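Deoxyribodipyrimidine photo-lyase (Oryza sativa Japonica Group, PDB 3UMV) uses light of 300-600 nm, through its bound FAD, to split cyclobutane pyrimidine dimers in DNA back into separate pyrimidines. Local coordinates at residues His22-Arg27 with Val174-Ala179; Ala135-Leu140 with Gln165-Asn170; Arg359-Thr364 with Leu404-Gly409. One frame throughout, in Å; residues are numbered along the deposited sequence. Where two conformers were deposited one is given.

How the contacts relate
Contacts 1 and 2 are neighbours in the N-terminal alpha/beta domain, their centres about 10 Å apart, and they share the sheet in which strands 26-28 and 162-166 lie side by side. Two hydrogen bonds join them: R27 NH2 meets Q165 OE1 at 2.7 Å, and V174 N meets D167 OD2 at 2.9 Å. Contact 2 is the deeper of the two and runs toward the cofactor, the side chain of H169 lying about 8 Å from FAD. Contact 3 stands apart, its nearest atoms about 21 Å from contact 2 and about 27 Å from contact 1. It holds W406, a predicted member of the tryptophan chain that carries electrons to the flavin.

Contact 1: residues His22-Arg27 with Val174-Ala179; sequences HPSRVR and VWTASA
The indole of W175 stands edge-on to the backbone of residues 24-25 and lets R27 cross one of its faces. Its NE1 gives a hydrogen bond to S24 O at 2.8 Å, within the ring plane and nearly along the C=O axis, while R25 O lies at the same edge, 3.6 Å from CZ2. A tryptophan suits this place because it offers one N-H at its rim and a broad apolar face beside it. Over that face comes R27 CB, 4.2 Å from the centroid of the six-membered ring, in a CH-pi contact; V174 CG1 lies over the opposite face. Here the 3-10 turn 23-25 leads into strand 26-28, the antiparallel edge strand of the photolyase alpha/beta domain, and is tied to segment 174-177. CG of R27 is anti to the backbone N (chi1 172°), so the chain runs across the indole at about a right angle before bending at chi3, its guanidinium partnered by Q165. T176 OG1 comes up to S24 CB at 3.7 Å. The turn itself is steadied by H22, whose ND1 accepts from S24 N in the plane of the imidazole.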
ATOM      1  N   HIS A  22       1.133  21.430   5.045  1.00 22.70           N
ATOM      2  CA  HIS A  22       1.519  22.253   3.905  1.00 21.73           C
ATOM      3  C   HIS A  22       0.293  22.339   2.987  1.00 20.50           C
ATOM      4  O   HIS A  22      -0.342  21.328   2.709  1.00 20.34           O
ATOM      5  CB  HIS A  22       2.706  21.573   3.201  1.00 22.11           C
ATOM      6  CG  HIS A  22       3.322  22.371   2.091  1.00 26.96           C
ATOM      7  ND1 HIS A  22       2.617  22.771   0.976  1.00 26.27           N
ATOM      8  CD2 HIS A  22       4.594  22.805   1.905  1.00 28.83           C
ATOM      9  CE1 HIS A  22       3.419  23.435   0.163  1.00 28.31           C
ATOM     10  NE2 HIS A  22       4.625  23.468   0.702  1.00 31.78           N
ATOM     11  N   PRO A  23      -0.068  23.548   2.532  1.00 24.31           N
ATOM     12  CA  PRO A  23      -1.256  23.685   1.677  1.00 22.90           C
ATOM     13  C   PRO A  23      -1.231  22.827   0.406  1.00 22.72           C
ATOM     14  O   PRO A  23      -2.300  22.444  -0.077  1.00 24.94           O
ATOM     15  CB  PRO A  23      -1.274  25.184   1.318  1.00 27.18           C
ATOM     16  CG  PRO A  23       0.064  25.701   1.706  1.00 31.78           C
ATOM     17  CD  PRO A  23       0.545  24.847   2.835  1.00 24.96           C
ATOM     18  N   SER A  24      -0.051  22.523  -0.129  1.00 20.37           N
ATOM     19  CA  SER A  24       0.009  21.688  -1.326  1.00 20.20           C
ATOM     20  C   SER A  24      -0.446  20.264  -1.022  1.00 19.53           C
ATOM     21  O   SER A  24      -0.855  19.540  -1.927  1.00 19.22           O
ATOM     22  CB  SER A  24       1.400  21.715  -1.968  1.00 23.04           C
ATOM     23  OG  SER A  24       1.689  23.009  -2.484  1.00 29.97           O
ATOM     24  N   ARG A  25      -0.412  19.868   0.251  1.00 19.09           N
ATOM     25  CA  ARG A  25      -0.897  18.538   0.641  1.00 17.29           C
ATOM     26  C   ARG A  25      -2.426  18.470   0.734  1.00 17.76           C
ATOM     27  O   ARG A  25      -2.982  17.386   0.839  1.00 17.82           O
ATOM     28  CB  ARG A  25      -0.332  18.092   1.998  1.00 23.67           C
ATOM     29  CG  ARG A  25       1.179  18.113   2.144  1.00 26.94           C
ATOM     30  CD  ARG A  25       1.569  17.280   3.354  1.00 25.54           C
ATOM     31  NE  ARG A  25       2.894  17.602   3.880  1.00 29.82           N
ATOM     32  CZ  ARG A  25       3.999  16.928   3.562  1.00 26.86           C
ATOM     33  NH1 ARG A  25       5.185  17.268   4.092  1.00 20.99           N
ATOM     34  NH2 ARG A  25       3.911  15.916   2.714  1.00 19.09           N
ATOM     35  N   VAL A  26      -3.087  19.628   0.700  1.00 16.58           N
ATOM     36  CA  VAL A  26      -4.527  19.732   0.937  1.00 19.45           C
ATOM     37  C   VAL A  26      -5.308  20.100  -0.322  1.00 19.87           C
ATOM     38  O   VAL A  26      -5.042  21.112  -0.956  1.00 23.36           O
ATOM     39  CB  VAL A  26      -4.832  20.768   2.043  1.00 23.18           C
ATOM     40  CG1 VAL A  26      -6.336  20.903   2.262  1.00 24.14           C
ATOM     41  CG2 VAL A  26      -4.131  20.371   3.336  1.00 21.63           C
ATOM     42  N   ARG A  27      -6.254  19.252  -0.694  1.00 19.59           N
ATOM     43  CA  ARG A  27      -7.096  19.513  -1.849  1.00 21.56           C
ATOM     44  C   ARG A  27      -8.501  19.780  -1.329  1.00 19.68           C
ATOM     45  O   ARG A  27      -9.124  18.905  -0.737  1.00 24.29           O
ATOM     46  CB  ARG A  27      -7.062  18.314  -2.807  1.00 22.93           C
ATOM     47  CG  ARG A  27      -8.059  18.398  -3.949  1.00 28.11           C
ATOM     48  CD  ARG A  27      -7.834  17.296  -4.986  1.00 32.54           C
ATOM     49  NE  ARG A  27      -8.462  16.032  -4.606  1.00 32.07           N
ATOM     50  CZ  ARG A  27      -9.668  15.645  -5.018  1.00 35.32           C
ATOM     51  NH1 ARG A  27     -10.376  16.425  -5.823  1.00 35.83           N
ATOM     52  NH2 ARG A  27     -10.168  14.475  -4.628  1.00 37.80           N
ATOM     53  N   VAL A 174       0.795  13.770  -4.250  1.00 16.27           N
ATOM     54  CA  VAL A 174       0.687  13.144  -5.568  1.00 14.00           C
ATOM     55  C   VAL A 174       0.368  14.142  -6.702  1.00 17.96           C
ATOM     56  O   VAL A 174       0.906  14.021  -7.810  1.00 19.46           O
ATOM     57  CB  VAL A 174      -0.358  12.006  -5.559  1.00 13.88           C
ATOM     58  CG1 VAL A 174      -1.770  12.566  -5.253  1.00 19.95           C
ATOM     59  CG2 VAL A 174      -0.339  11.273  -6.895  1.00 15.52           C
ATOM     60  N   TRP A 175      -0.490  15.125  -6.436  1.00 19.70           N
ATOM     61  CA  TRP A 175      -0.885  16.080  -7.479  1.00 21.70           C
ATOM     62  C   TRP A 175       0.169  17.172  -7.682  1.00 21.55           C
ATOM     63  O   TRP A 175       0.139  17.912  -8.668  1.00 22.67           O
ATOM     64  CB  TRP A 175      -2.264  16.693  -7.159  1.00 21.08           C
ATOM     65  CG  TRP A 175      -2.454  16.902  -5.705  1.00 19.91           C
ATOM     66  CD1 TRP A 175      -1.825  17.831  -4.918  1.00 26.93           C
ATOM     67  CD2 TRP A 175      -3.307  16.152  -4.834  1.00 18.69           C
ATOM     68  NE1 TRP A 175      -2.242  17.711  -3.615  1.00 24.40           N
ATOM     69  CE2 TRP A 175      -3.148  16.685  -3.535  1.00 19.42           C
ATOM     70  CE3 TRP A 175      -4.195  15.092  -5.027  1.00 18.38           C
ATOM     71  CZ2 TRP A 175      -3.834  16.185  -2.439  1.00 19.44           C
ATOM     72  CZ3 TRP A 175      -4.886  14.605  -3.941  1.00 20.38           C
ATOM     73  CH2 TRP A 175      -4.709  15.153  -2.662  1.00 18.67           C
ATOM     74  N   THR A 176       1.120  17.246  -6.756  1.00 16.91           N
ATOM     75  CA  THR A 176       2.193  18.227  -6.818  1.00 19.82           C
ATOM     76  C   THR A 176       3.478  17.625  -7.389  1.00 19.18           C
ATOM     77  O   THR A 176       4.223  18.295  -8.107  1.00 23.42           O
ATOM     78  CB  THR A 176       2.487  18.781  -5.424  1.00 24.52           C
ATOM     79  OG1 THR A 176       1.317  19.437  -4.927  1.00 29.94           O
ATOM     80  CG2 THR A 176       3.640  19.767  -5.462  1.00 27.70           C
ATOM     81  N   ALA A 177       3.736  16.349  -7.099  1.00 15.78           N
ATOM     82  CA  ALA A 177       5.012  15.743  -7.506  1.00 16.14           C
ATOM     83  C   ALA A 177       5.211  15.859  -9.011  1.00 21.51           C
ATOM     84  O   ALA A 177       6.285  16.223  -9.495  1.00 20.27           O
ATOM     85  CB  ALA A 177       5.061  14.266  -7.083  1.00 16.48           C
ATOM     86  N   SER A 178       4.162  15.506  -9.740  1.00 25.32           N
ATOM     87  CA  SER A 178       4.125  15.674 -11.176  1.00 21.70           C
ATOM     88  C   SER A 178       2.694  15.971 -11.581  1.00 21.37           C
ATOM     89  O   SER A 178       1.739  15.600 -10.881  1.00 19.62           O
ATOM     90  CB  SER A 178       4.634  14.430 -11.905  1.00 25.32           C
ATOM     91  OG  SER A 178       4.653  14.647 -13.304  1.00 18.58           O
ATOM     92  N   ALA A 179       2.552  16.671 -12.694  1.00 17.88           N
ATOM     93  CA  ALA A 179       1.245  16.970 -13.252  1.00 17.18           C
ATOM     94  C   ALA A 179       0.800  15.871 -14.210  1.00 18.57           C
ATOM     95  O   ALA A 179      -0.303  15.928 -14.758  1.00 24.66           O
ATOM     96  CB  ALA A 179       1.267  18.328 -13.968  1.00 23.37           C
TER

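Contact 2: residues Ala135-Leu140 with Gln165-Asn170; sequences ADFSPL and QVDAHN
A side-chain amide carries on where a beta pairing stops: Q165 NE2 reaches forward to the carbonyl of D136, one residue beyond the last bridge between two parallel strands. These are strands 132-135 and 162-166 of the alpha/beta domain of photolyases, linked by helix 141-157 in a beta-alpha-beta crossover. The pairing ends with V166 N donating to A135 O at 2.8 Å, nearly along the C=O axis. Next in line, F137 N faces V166 O at a poor angle and instead donates to a water that also accepts from A168 N, so this water bridges the two backbones as they part.

Q165 is extended, with CG anti to the backbone N (chi1 178°), and this length brings NE2 to 3.1 Å from D136 O. The bond is straight at the hydrogen (169°) but arrives from above the carbonyl plane. Glutamine suits the place because its amide also has an acceptor, OE1, whose partner is R27.

F137 packs against the same amide: NE2 lies at the edge of the ring, 3.7 Å from CD2, with the two planes 74° apart. On the CD1 side the ring meets the carboxylate of D167 obliquely, and the ring of Y332, from helix 310-333, also meets it. A phenylalanine suits this buried place, since it needs no hydrogen-bond partner where the polar groups around it already have theirs.

D167 folds the diverging chain into an Asx turn, OD1 accepting from both H169 N and N170 N. Its other oxygen, also partnered by V174, helps to hold the amide of N170, which D328 OD1 binds as well: N170 ND2 approaches the syn lone pair of D167 OD2 at 2.9 Å.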
ATOM      1  N   ALA A 135     -10.733  13.733   4.233  1.00 12.81           N
ATOM      2  CA  ALA A 135     -10.378  12.368   3.832  1.00 15.50           C
ATOM      3  C   ALA A 135      -8.892  12.273   3.522  1.00 18.30           C
ATOM      4  O   ALA A 135      -8.270  13.281   3.202  1.00 18.82           O
ATOM      5  CB  ALA A 135     -11.204  11.922   2.630  1.00 17.82           C
ATOM      6  N   ASP A 136      -8.326  11.074   3.631  1.00 15.92           N
ATOM      7  CA  ASP A 136      -6.974  10.830   3.146  1.00 14.66           C
ATOM      8  C   ASP A 136      -7.015  10.382   1.679  1.00 14.89           C
ATOM      9  O   ASP A 136      -8.079  10.401   1.045  1.00 15.46           O
ATOM     10  CB  ASP A 136      -6.139   9.896   4.076  1.00 12.76           C
ATOM     11  CG  ASP A 136      -6.841   8.555   4.396  1.00 15.09           C
ATOM     12  OD1 ASP A 136      -6.697   8.055   5.543  1.00 16.17           O
ATOM     13  OD2 ASP A 136      -7.486   7.975   3.497  1.00 13.69           O
ATOM     14  N   PHE A 137      -5.859  10.045   1.120  1.00 12.46           N
ATOM     15  CA  PHE A 137      -5.752   9.826  -0.321  1.00 14.09           C
ATOM     16  C   PHE A 137      -5.262   8.457  -0.741  1.00 15.32           C
ATOM     17  O   PHE A 137      -4.260   7.956  -0.228  1.00 15.45           O
ATOM     18  CB  PHE A 137      -4.816  10.853  -0.981  1.00 13.14           C
ATOM     19  CG  PHE A 137      -4.449  10.485  -2.391  1.00 15.00           C
ATOM     20  CD1 PHE A 137      -3.253   9.837  -2.661  1.00 14.01           C
ATOM     21  CD2 PHE A 137      -5.331  10.724  -3.436  1.00 16.54           C
ATOM     22  CE1 PHE A 137      -2.921   9.466  -3.972  1.00 13.51           C
ATOM     23  CE2 PHE A 137      -5.019  10.353  -4.743  1.00 15.48           C
ATOM     24  CZ  PHE A 137      -3.804   9.712  -5.006  1.00 16.81           C
ATOM     25  N   SER A 138      -5.973   7.872  -1.700  1.00 11.70           N
ATOM     26  CA  SER A 138      -5.514   6.673  -2.407  1.00 12.73           C
ATOM     27  C   SER A 138      -5.936   6.783  -3.860  1.00 14.18           C
ATOM     28  O   SER A 138      -7.026   7.263  -4.148  1.00 15.15           O
ATOM     29  CB  SER A 138      -6.146   5.411  -1.815  1.00 17.47           C
ATOM     30  OG  SER A 138      -5.949   4.320  -2.706  1.00 21.51           O
ATOM     31  N   PRO A 139      -5.079   6.331  -4.790  1.00 14.46           N
ATOM     32  CA  PRO A 139      -5.449   6.399  -6.206  1.00 13.15           C
ATOM     33  C   PRO A 139      -6.256   5.185  -6.672  1.00 12.60           C
ATOM     34  O   PRO A 139      -6.666   5.126  -7.836  1.00 17.34           O
ATOM     35  CB  PRO A 139      -4.083   6.406  -6.916  1.00 14.28           C
ATOM     36  CG  PRO A 139      -3.189   5.611  -6.006  1.00 13.69           C
ATOM     37  CD  PRO A 139      -3.669   5.929  -4.598  1.00 14.44           C
ATOM     38  N   LEU A 140      -6.464   4.208  -5.801  1.00 11.42           N
ATOM     39  CA  LEU A 140      -7.136   2.986  -6.250  1.00 13.75           C
ATOM     40  C   LEU A 140      -8.603   3.285  -6.575  1.00 12.23           C
ATOM     41  O   LEU A 140      -9.280   4.008  -5.835  1.00 14.87           O
ATOM     42  CB  LEU A 140      -7.048   1.902  -5.186  1.00 14.33           C
ATOM     43  CG  LEU A 140      -5.610   1.435  -4.914  1.00 12.19           C
ATOM     44  CD1 LEU A 140      -5.667   0.203  -4.035  1.00 18.08           C
ATOM     45  CD2 LEU A 140      -4.845   1.144  -6.233  1.00 15.87           C
ATOM     46  N   GLN A 165      -9.472  16.804   1.042  1.00 15.67           N
ATOM     47  CA  GLN A 165      -8.658  15.587   0.963  1.00 16.49           C
ATOM     48  C   GLN A 165      -7.189  15.926   1.167  1.00 18.61           C
ATOM     49  O   GLN A 165      -6.672  16.889   0.609  1.00 19.50           O
ATOM     50  CB  GLN A 165      -8.823  14.915  -0.391  1.00 17.02           C
ATOM     51  CG  GLN A 165      -7.963  13.664  -0.556  1.00 16.06           C
ATOM     52  CD  GLN A 165      -8.255  12.965  -1.853  1.00 19.16           C
ATOM     53  OE1 GLN A 165      -8.268  13.585  -2.914  1.00 21.71           O
ATOM     54  NE2 GLN A 165      -8.502  11.673  -1.778  1.00 17.78           N
ATOM     55  N   VAL A 166      -6.507  15.121   1.967  1.00 19.25           N
ATOM     56  CA  VAL A 166      -5.117  15.379   2.280  1.00 13.67           C
ATOM     57  C   VAL A 166      -4.312  14.161   1.849  1.00 13.84           C
ATOM     58  O   VAL A 166      -4.692  13.037   2.157  1.00 16.57           O
ATOM     59  CB  VAL A 166      -4.936  15.620   3.801  1.00 13.17           C
ATOM     60  CG1 VAL A 166      -3.448  15.792   4.141  1.00 14.44           C
ATOM     61  CG2 VAL A 166      -5.724  16.848   4.240  1.00 16.16           C
ATOM     62  N   ASP A 167      -3.232  14.372   1.099  1.00 11.24           N
ATOM     63  CA  ASP A 167      -2.310  13.271   0.854  1.00 11.38           C
ATOM     64  C   ASP A 167      -1.456  13.072   2.092  1.00 13.56           C
ATOM     65  O   ASP A 167      -0.531  13.854   2.369  1.00 16.94           O
ATOM     66  CB  ASP A 167      -1.441  13.530  -0.374  1.00 11.40           C
ATOM     67  CG  ASP A 167      -0.609  12.312  -0.768  1.00 16.64           C
ATOM     68  OD1 ASP A 167      -0.426  11.403   0.061  1.00 16.20           O
ATOM     69  OD2 ASP A 167      -0.119  12.285  -1.913  1.00 13.26           O
ATOM     70  N   ALA A 168      -1.791  12.030   2.847  1.00 13.95           N
ATOM     71  CA  ALA A 168      -1.078  11.683   4.067  1.00 11.66           C
ATOM     72  C   ALA A 168      -0.103  10.536   3.836  1.00 16.18           C
ATOM     73  O   ALA A 168       0.630  10.155   4.747  1.00 16.10           O
ATOM     74  CB  ALA A 168      -2.069  11.301   5.177  1.00 14.10           C
ATOM     75  N   HIS A 169      -0.102   9.974   2.634  1.00 13.44           N
ATOM     76  CA  HIS A 169       0.681   8.761   2.372  1.00 13.95           C
ATOM     77  C   HIS A 169       2.021   9.049   1.692  1.00 12.42           C
ATOM     78  O   HIS A 169       3.007   8.343   1.905  1.00 17.24           O
ATOM     79  CB  HIS A 169      -0.121   7.798   1.498  1.00 15.75           C
ATOM     80  CG  HIS A 169       0.166   6.355   1.772  1.00 13.67           C
ATOM     81  ND1 HIS A 169      -0.354   5.685   2.863  1.00 13.75           N
ATOM     82  CD2 HIS A 169       0.898   5.449   1.086  1.00 12.67           C
ATOM     83  CE1 HIS A 169       0.054   4.427   2.839  1.00 14.44           C
ATOM     84  NE2 HIS A 169       0.812   4.259   1.769  1.00 19.02           N
ATOM     85  N   ASN A 170       2.062  10.079   0.862  1.00 14.25           N
ATOM     86  CA  ASN A 170       3.258  10.366   0.096  1.00 12.87           C
ATOM     87  C   ASN A 170       4.031  11.529   0.728  1.00 14.04           C
ATOM     88  O   ASN A 170       3.424  12.422   1.309  1.00 18.27           O
ATOM     89  CB  ASN A 170       2.886  10.726  -1.340  1.00 12.67           C
ATOM     90  CG  ASN A 170       2.280   9.556  -2.094  1.00 14.67           C
ATOM     91  OD1 ASN A 170       2.901   8.497  -2.205  1.00 17.15           O
ATOM     92  ND2 ASN A 170       1.045   9.722  -2.577  1.00 16.40           N
TER
HETATM   93  O   HOH W   1      -3.206   9.424   2.130  1.00 14.92           O
HETATM   94  O   HOH W   2      -8.932   8.864  -2.816  1.00 19.81           O

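Contact 3: residues Arg359-Thr364 with Leu404-Gly409; sequences REHIYT and LEWTSG. With EDO (1,2-ethanediol), chain F.
W406, predicted to relay electrons as a tryptophanyl radical, sits just past the end of helix 393-405, where loop 359-364 lays an aromatic cluster against it. H361 and Y363 suit this place by presenting ring edges to the indole face in offset edge-to-face pairs, H361 to the five-membered ring and Y363 to the six-membered one, with planes 80° and 82° apart. Y363 comes closest through CD1, 3.8 Å from W406 CB, and its backbone N donates to W406 O at 2.9 Å. W406 NE1 is buried without a partner; E360 OE2 lies in the indole plane, but 3.8 Å from that nitrogen.

R359, long and rich in N-H groups, bends at chi2 so that NE donates to T407 O at 3.1 Å, nearly along the C=O axis, while S408 O lies over a guanidinium face. A water accepts from NH2 and donates to the carbonyls of L404 and T407, and NH1 bonds to D357 O. An alanine here would remove these donors and would probably loosen the loop's hold on the helix end.

E360 OE2 and E405 OE1 stand 3.2 Å apart and would probably repel if both are charged; ethanediol O1, probably from the crystallisation liquor, and Y460 OH bond to E405 OE1, and K402 forms a salt bridge with OE2. Beyond the cluster, W378 of helix 376-388 meets W406 edge-to-face, T407 packs on helices 365-369 and 410-424, and G409 leads into the latter.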
ATOM      1  N   ARG A 359       4.037 -20.421 -26.863  1.00 21.94           N
ATOM      2  CA  ARG A 359       4.721 -20.446 -25.580  1.00 20.30           C
ATOM      3  C   ARG A 359       5.254 -21.861 -25.355  1.00 25.70           C
ATOM      4  O   ARG A 359       4.628 -22.831 -25.783  1.00 23.79           O
ATOM      5  CB  ARG A 359       3.757 -20.055 -24.449  1.00 16.94           C
ATOM      6  CG  ARG A 359       3.522 -18.547 -24.250  1.00 16.12           C
ATOM      7  CD  ARG A 359       2.729 -17.866 -25.381  1.00 18.76           C
ATOM      8  NE  ARG A 359       2.485 -16.463 -25.006  1.00 17.55           N
ATOM      9  CZ  ARG A 359       2.641 -15.403 -25.799  1.00 17.17           C
ATOM     10  NH1 ARG A 359       3.004 -15.540 -27.063  1.00 20.68           N
ATOM     11  NH2 ARG A 359       2.417 -14.186 -25.316  1.00 15.86           N
ATOM     12  N   GLU A 360       6.403 -21.979 -24.700  1.00 25.91           N
ATOM     13  CA  GLU A 360       7.016 -23.286 -24.467  1.00 36.10           C
ATOM     14  C   GLU A 360       6.207 -24.105 -23.463  1.00 32.24           C
ATOM     15  O   GLU A 360       6.111 -25.330 -23.565  1.00 34.14           O
ATOM     16  CB  GLU A 360       8.458 -23.111 -23.982  1.00 48.42           C
ATOM     17  CG  GLU A 360       8.583 -22.251 -22.730  1.00 60.49           C
ATOM     18  CD  GLU A 360      10.022 -22.072 -22.268  1.00 69.92           C
ATOM     19  OE1 GLU A 360      10.945 -22.410 -23.042  1.00 71.76           O
ATOM     20  OE2 GLU A 360      10.224 -21.594 -21.127  1.00 72.64           O
ATOM     21  N   HIS A 361       5.632 -23.418 -22.486  1.00 22.67           N
ATOM     22  CA  HIS A 361       4.718 -24.032 -21.533  1.00 21.86           C
ATOM     23  C   HIS A 361       3.478 -23.164 -21.380  1.00 23.41           C
ATOM     24  O   HIS A 361       3.546 -21.948 -21.523  1.00 25.73           O
ATOM     25  CB  HIS A 361       5.371 -24.175 -20.158  1.00 25.91           C
ATOM     26  CG  HIS A 361       6.640 -24.960 -20.167  1.00 29.30           C
ATOM     27  ND1 HIS A 361       6.668 -26.325 -19.978  1.00 32.49           N
ATOM     28  CD2 HIS A 361       7.926 -24.576 -20.343  1.00 28.40           C
ATOM     29  CE1 HIS A 361       7.917 -26.749 -20.039  1.00 33.37           C
ATOM     30  NE2 HIS A 361       8.701 -25.710 -20.266  1.00 33.52           N
ATOM     31  N   ILE A 362       2.345 -23.801 -21.092  1.00 23.07           N
ATOM     32  CA  ILE A 362       1.122 -23.089 -20.749  1.00 18.15           C
ATOM     33  C   ILE A 362       0.612 -23.700 -19.446  1.00 20.17           C
ATOM     34  O   ILE A 362       0.356 -24.907 -19.385  1.00 22.78           O
ATOM     35  CB  ILE A 362       0.048 -23.203 -21.868  1.00 21.45           C
ATOM     36  CG1 ILE A 362       0.491 -22.482 -23.148  1.00 19.27           C
ATOM     37  CG2 ILE A 362      -1.263 -22.595 -21.430  1.00 20.26           C
ATOM     38  CD1 ILE A 362       0.446 -20.960 -23.038  1.00 19.14           C
ATOM     39  N   TYR A 363       0.517 -22.893 -18.394  1.00 18.81           N
ATOM     40  CA  TYR A 363      -0.089 -23.329 -17.137  1.00 16.15           C
ATOM     41  C   TYR A 363      -1.391 -22.603 -16.896  1.00 20.83           C
ATOM     42  O   TYR A 363      -1.528 -21.438 -17.255  1.00 19.49           O
ATOM     43  CB  TYR A 363       0.850 -23.082 -15.943  1.00 17.51           C
ATOM     44  CG  TYR A 363       2.067 -23.962 -15.986  1.00 20.31           C
ATOM     45  CD1 TYR A 363       3.329 -23.433 -16.234  1.00 21.54           C
ATOM     46  CD2 TYR A 363       1.946 -25.335 -15.831  1.00 21.35           C
ATOM     47  CE1 TYR A 363       4.438 -24.253 -16.306  1.00 22.90           C
ATOM     48  CE2 TYR A 363       3.044 -26.156 -15.900  1.00 23.65           C
ATOM     49  CZ  TYR A 363       4.283 -25.622 -16.135  1.00 21.40           C
ATOM     50  OH  TYR A 363       5.372 -26.460 -16.206  1.00 23.77           O
ATOM     51  N   THR A 364      -2.348 -23.284 -16.275  1.00 13.98           N
ATOM     52  CA  THR A 364      -3.594 -22.640 -15.905  1.00 18.67           C
ATOM     53  C   THR A 364      -3.374 -21.845 -14.632  1.00 19.30           C
ATOM     54  O   THR A 364      -2.351 -21.997 -13.950  1.00 17.67           O
ATOM     55  CB  THR A 364      -4.716 -23.663 -15.636  1.00 21.52           C
ATOM     56  OG1 THR A 364      -4.379 -24.471 -14.501  1.00 21.92           O
ATOM     57  CG2 THR A 364      -4.922 -24.562 -16.838  1.00 20.76           C
ATOM     58  N   LEU A 404       3.990 -14.380 -17.530  1.00 14.83           N
ATOM     59  CA  LEU A 404       3.948 -13.936 -18.930  1.00 13.49           C
ATOM     60  C   LEU A 404       4.428 -15.038 -19.878  1.00 17.46           C
ATOM     61  O   LEU A 404       3.829 -15.298 -20.942  1.00 15.49           O
ATOM     62  CB  LEU A 404       4.814 -12.690 -19.118  1.00 13.73           C
ATOM     63  CG  LEU A 404       5.017 -12.240 -20.566  1.00 14.60           C
ATOM     64  CD1 LEU A 404       3.675 -11.879 -21.207  1.00 14.06           C
ATOM     65  CD2 LEU A 404       5.982 -11.057 -20.623  1.00 17.17           C
ATOM     66  N   GLU A 405       5.506 -15.707 -19.487  1.00 15.51           N
ATOM     67  CA  GLU A 405       6.105 -16.721 -20.350  1.00 17.23           C
ATOM     68  C   GLU A 405       5.265 -17.992 -20.483  1.00 14.69           C
ATOM     69  O   GLU A 405       5.389 -18.713 -21.458  1.00 15.96           O
ATOM     70  CB  GLU A 405       7.478 -17.088 -19.804  1.00 19.96           C
ATOM     71  CG  GLU A 405       8.373 -17.798 -20.795  1.00 20.75           C
ATOM     72  CD  GLU A 405       9.778 -17.978 -20.265  1.00 21.55           C
ATOM     73  OE1 GLU A 405      10.639 -18.433 -21.035  1.00 23.93           O
ATOM     74  OE2 GLU A 405      10.033 -17.643 -19.091  1.00 22.96           O
ATOM     75  N   TRP A 406       4.423 -18.268 -19.495  1.00 15.15           N
ATOM     76  CA  TRP A 406       3.693 -19.526 -19.451  1.00 17.35           C
ATOM     77  C   TRP A 406       2.182 -19.336 -19.539  1.00 15.27           C
ATOM     78  O   TRP A 406       1.426 -20.187 -19.089  1.00 19.08           O
ATOM     79  CB  TRP A 406       4.012 -20.286 -18.156  1.00 18.76           C
ATOM     80  CG  TRP A 406       5.463 -20.577 -17.970  1.00 18.11           C
ATOM     81  CD1 TRP A 406       6.410 -20.728 -18.945  1.00 14.04           C
ATOM     82  CD2 TRP A 406       6.140 -20.725 -16.722  1.00 17.93           C
ATOM     83  NE1 TRP A 406       7.642 -20.980 -18.368  1.00 22.01           N
ATOM     84  CE2 TRP A 406       7.494 -20.978 -17.004  1.00 17.85           C
ATOM     85  CE3 TRP A 406       5.729 -20.664 -15.386  1.00 16.70           C
ATOM     86  CZ2 TRP A 406       8.442 -21.169 -15.996  1.00 22.10           C
ATOM     87  CZ3 TRP A 406       6.673 -20.872 -14.385  1.00 19.67           C
ATOM     88  CH2 TRP A 406       8.009 -21.109 -14.699  1.00 21.73           C
ATOM     89  N   THR A 407       1.730 -18.217 -20.087  0.50 12.76           N
ATOM     90  CA  THR A 407       0.299 -18.073 -20.316  0.50 15.77           C
ATOM     91  C   THR A 407       0.022 -17.639 -21.744  0.50 18.18           C
ATOM     92  O   THR A 407       0.933 -17.239 -22.471  0.50 19.66           O
ATOM     93  CB  THR A 407      -0.381 -17.131 -19.298  0.50 16.03           C
ATOM     94  OG1 THR A 407       0.227 -15.836 -19.353  0.50 10.33           O
ATOM     95  CG2 THR A 407      -0.252 -17.691 -17.885  0.50 18.39           C
ATOM     96  N   SER A 408      -1.237 -17.741 -22.151  1.00 20.74           N
ATOM     97  CA  SER A 408      -1.606 -17.552 -23.552  1.00 23.43           C
ATOM     98  C   SER A 408      -1.341 -16.143 -24.102  1.00 22.62           C
ATOM     99  O   SER A 408      -1.083 -15.980 -25.298  1.00 27.81           O
ATOM    100  CB  SER A 408      -3.068 -17.961 -23.789  1.00 26.94           C
ATOM    101  OG  SER A 408      -3.949 -17.154 -23.023  1.00 29.75           O
ATOM    102  N   GLY A 409      -1.399 -15.128 -23.242  1.00 16.81           N
ATOM    103  CA  GLY A 409      -1.098 -13.770 -23.655  1.00 19.19           C
ATOM    104  C   GLY A 409      -0.909 -12.870 -22.453  1.00 16.51           C
ATOM    105  O   GLY A 409      -1.222 -13.266 -21.325  1.00 20.35           O
TER
HETATM  106  C1  EDO F 706      10.746 -17.857 -24.462  1.00 48.99           C
HETATM  107  O1  EDO F 706       9.812 -18.516 -23.695  1.00 50.48           O
HETATM  108  C2  EDO F 706      10.835 -16.498 -24.404  1.00 45.09           C
HETATM  109  O2  EDO F 706      11.814 -15.849 -25.115  1.00 44.48           O
HETATM  110  O   HOH W   3       1.705 -14.578 -22.391  1.00 20.41           O
HETATM  111  O   HOH W   4       7.305 -19.449 -23.721  1.00 32.73           O